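Local coordinates for protein SAM-dependent O-methyltransferase (Thermotoga maritima, PDB 1O54) that probably uses S-adenosyl-L-methionine to methylate N1 of adenosine 58 in tRNA, working as a homotetramer built as a dimer of dimers, at residues L20-V26 with L37-K42. Residues are numbered along the deposited sequence; the frame is centred on the assembly and turned at random.
Sequences LKPGDRV and LVDLEK
The apolar centre of this pairing gathers round Leu40 (chi1 m, chi2 t). Its CD1 lies 3.5 Å from Val26 CG1 and 3.9 Å from Leu20 CB, Val26 CG2 meets Val38 CG2 at 3.5 Å, and Val58 of helix 55-58 touches both leucines. Strand residues 25-26 and 37-39 run antiparallel: Val26 and Val38 form a hydrogen-bonded pair (Val26 N to Val38 O 2.9 Å, Val38 N to Val26 O 3.0 Å), Arg25 and Asp39 the adjoining non-hydrogen-bonded pair, CA atoms 4.6 Å apart. Beyond the strands, Leu40 N donates to Asp24 O (2.8 Å) and Gly23 N to Leu40 O (2.6 Å). A type II turn, Lys21 to Asp24, places Gly23 at phi 92°, where a CB would clash with the preceding carbonyl; Lys21 NZ bridges Asp24 OD2 at 2.8 Å. On the outer edge, Arg25 NH1 forms its main salt bridge with Glu85; Asp39 OD1 lies a long 3.7 Å from Arg25 NE, out of the guanidinium plane, so only charges attract. These are the open ends of a beta hairpin, strands 25-30 and 35-39, in the N-terminal antiparallel sheet.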
loop_
_atom_site.group_PDB
_atom_site.type_symbol
_atom_site.label_atom_id
_atom_site.label_comp_id
_atom_site.label_asym_id
_atom_site.label_seq_id
_atom_site.Cartn_x
_atom_site.Cartn_y
_atom_site.Cartn_z
ATOM N N LEU A 20 -15.046 6.593 -38.404
ATOM C CA LEU A 20 -15.626 7.732 -37.691
ATOM C C LEU A 20 -16.764 8.318 -38.504
ATOM O O LEU A 20 -16.615 8.612 -39.696
ATOM C CB LEU A 20 -14.582 8.814 -37.432
ATOM C CG LEU A 20 -13.338 8.304 -36.698
ATOM C CD1 LEU A 20 -12.286 9.362 -36.734
ATOM C CD2 LEU A 20 -13.675 7.905 -35.284
ATOM N N LYS A 21 -17.918 8.455 -37.866
ATOM C CA LYS A 21 -19.059 9.079 -38.518
ATOM C C LYS A 21 -19.819 10.003 -37.573
ATOM O O LYS A 21 -19.596 9.983 -36.352
ATOM C CB LYS A 21 -19.973 8.021 -39.121
ATOM C CG LYS A 21 -20.551 7.073 -38.161
ATOM C CD LYS A 21 -20.495 5.650 -38.703
ATOM C CE LYS A 21 -20.887 4.647 -37.614
ATOM N NZ LYS A 21 -19.776 4.350 -36.618
ATOM N N PRO A 22 -20.660 10.855 -38.143
ATOM C CA PRO A 22 -21.505 11.731 -37.345
ATOM C C PRO A 22 -22.175 10.987 -36.201
ATOM O O PRO A 22 -22.757 9.917 -36.385
ATOM C CB PRO A 22 -22.496 12.269 -38.370
ATOM C CG PRO A 22 -21.681 12.368 -39.611
ATOM C CD PRO A 22 -20.819 11.127 -39.594
ATOM N N GLY A 23 -22.025 11.557 -35.007
ATOM C CA GLY A 23 -22.638 11.025 -33.810
ATOM C C GLY A 23 -21.753 10.069 -33.055
ATOM O O GLY A 23 -22.092 9.675 -31.948
ATOM N N ASP A 24 -20.618 9.671 -33.630
ATOM C CA ASP A 24 -19.689 8.797 -32.908
ATOM C C ASP A 24 -18.980 9.571 -31.796
ATOM O O ASP A 24 -18.764 10.751 -31.903
ATOM C CB ASP A 24 -18.617 8.228 -33.853
ATOM C CG ASP A 24 -19.121 7.065 -34.712
ATOM O OD1 ASP A 24 -20.252 6.567 -34.508
ATOM O OD2 ASP A 24 -18.400 6.576 -35.626
ATOM N N ARG A 25 -18.610 8.876 -30.735
ATOM C CA ARG A 25 -17.750 9.468 -29.706
ATOM C C ARG A 25 -16.271 9.282 -30.068
ATOM O O ARG A 25 -15.865 8.226 -30.523
ATOM C CB ARG A 25 -18.052 8.820 -28.356
ATOM C CG ARG A 25 -19.545 8.834 -28.042
ATOM C CD ARG A 25 -19.884 8.892 -26.574
ATOM N NE ARG A 25 -19.232 10.031 -25.914
ATOM C CZ ARG A 25 -19.441 10.362 -24.643
ATOM N NH1 ARG A 25 -20.298 9.662 -23.896
ATOM N NH2 ARG A 25 -18.795 11.391 -24.112
ATOM N N VAL A 26 -15.483 10.329 -29.909
ATOM C CA VAL A 26 -14.048 10.248 -30.123
ATOM C C VAL A 26 -13.351 10.817 -28.916
ATOM O O VAL A 26 -13.905 11.659 -28.184
ATOM C CB VAL A 26 -13.575 11.068 -31.355
ATOM C CG1 VAL A 26 -14.093 10.449 -32.606
ATOM C CG2 VAL A 26 -14.004 12.487 -31.240
ATOM N N LEU A 37 -13.201 14.172 -24.666
ATOM C CA LEU A 37 -14.173 13.203 -25.134
ATOM C C LEU A 37 -15.333 13.987 -25.701
ATOM O O LEU A 37 -15.975 14.769 -24.976
ATOM C CB LEU A 37 -14.649 12.297 -23.982
ATOM C CG LEU A 37 -14.578 10.789 -24.223
ATOM C CD1 LEU A 37 -14.836 10.056 -22.931
ATOM C CD2 LEU A 37 -15.568 10.332 -25.266
ATOM N N VAL A 38 -15.597 13.800 -26.991
ATOM C CA VAL A 38 -16.641 14.564 -27.669
ATOM C C VAL A 38 -17.460 13.736 -28.643
ATOM O O VAL A 38 -16.996 12.721 -29.184
ATOM C CB VAL A 38 -16.039 15.752 -28.422
ATOM C CG1 VAL A 38 -15.297 16.650 -27.476
ATOM C CG2 VAL A 38 -15.103 15.283 -29.518
ATOM N N ASP A 39 -18.685 14.199 -28.860
ATOM C CA ASP A 39 -19.564 13.666 -29.892
ATOM C C ASP A 39 -19.205 14.332 -31.205
ATOM O O ASP A 39 -19.188 15.563 -31.300
ATOM C CB ASP A 39 -21.026 13.980 -29.578
ATOM C CG ASP A 39 -21.400 13.596 -28.179
ATOM O OD1 ASP A 39 -21.230 12.408 -27.834
ATOM O OD2 ASP A 39 -21.855 14.434 -27.359
ATOM N N LEU A 40 -18.943 13.525 -32.221
ATOM C CA LEU A 40 -18.625 14.047 -33.535
ATOM C C LEU A 40 -19.884 14.543 -34.222
ATOM O O LEU A 40 -20.839 13.809 -34.398
ATOM C CB LEU A 40 -17.981 12.976 -34.410
ATOM C CG LEU A 40 -16.509 12.689 -34.171
ATOM C CD1 LEU A 40 -16.090 11.659 -35.211
ATOM C CD2 LEU A 40 -15.666 13.974 -34.309
ATOM N N GLU A 41 -19.874 15.799 -34.607
ATOM C CA GLU A 41 -20.965 16.354 -35.371
ATOM C C GLU A 41 -20.378 17.325 -36.383
ATOM O O GLU A 41 -19.391 18.012 -36.103
ATOM C CB GLU A 41 -21.985 17.021 -34.441
ATOM C CG GLU A 41 -22.612 16.108 -33.373
ATOM C CD GLU A 41 -23.501 14.972 -33.916
ATOM O OE1 GLU A 41 -23.834 14.942 -35.132
ATOM O OE2 GLU A 41 -23.881 14.083 -33.105
ATOM N N LYS A 42 -20.974 17.346 -37.570
ATOM C CA LYS A 42 -20.518 18.207 -38.661
ATOM C C LYS A 42 -20.585 19.658 -38.232
ATOM O O LYS A 42 -21.510 20.042 -37.531
ATOM C CB LYS A 42 -21.349 17.944 -39.931
ATOM C CG LYS A 42 -20.935 16.648 -40.675
ATOM C CD LYS A 42 -22.116 15.810 -41.206
ATOM C CE LYS A 42 -22.706 16.404 -42.472
ATOM N NZ LYS A 42 -23.735 15.517 -43.106
#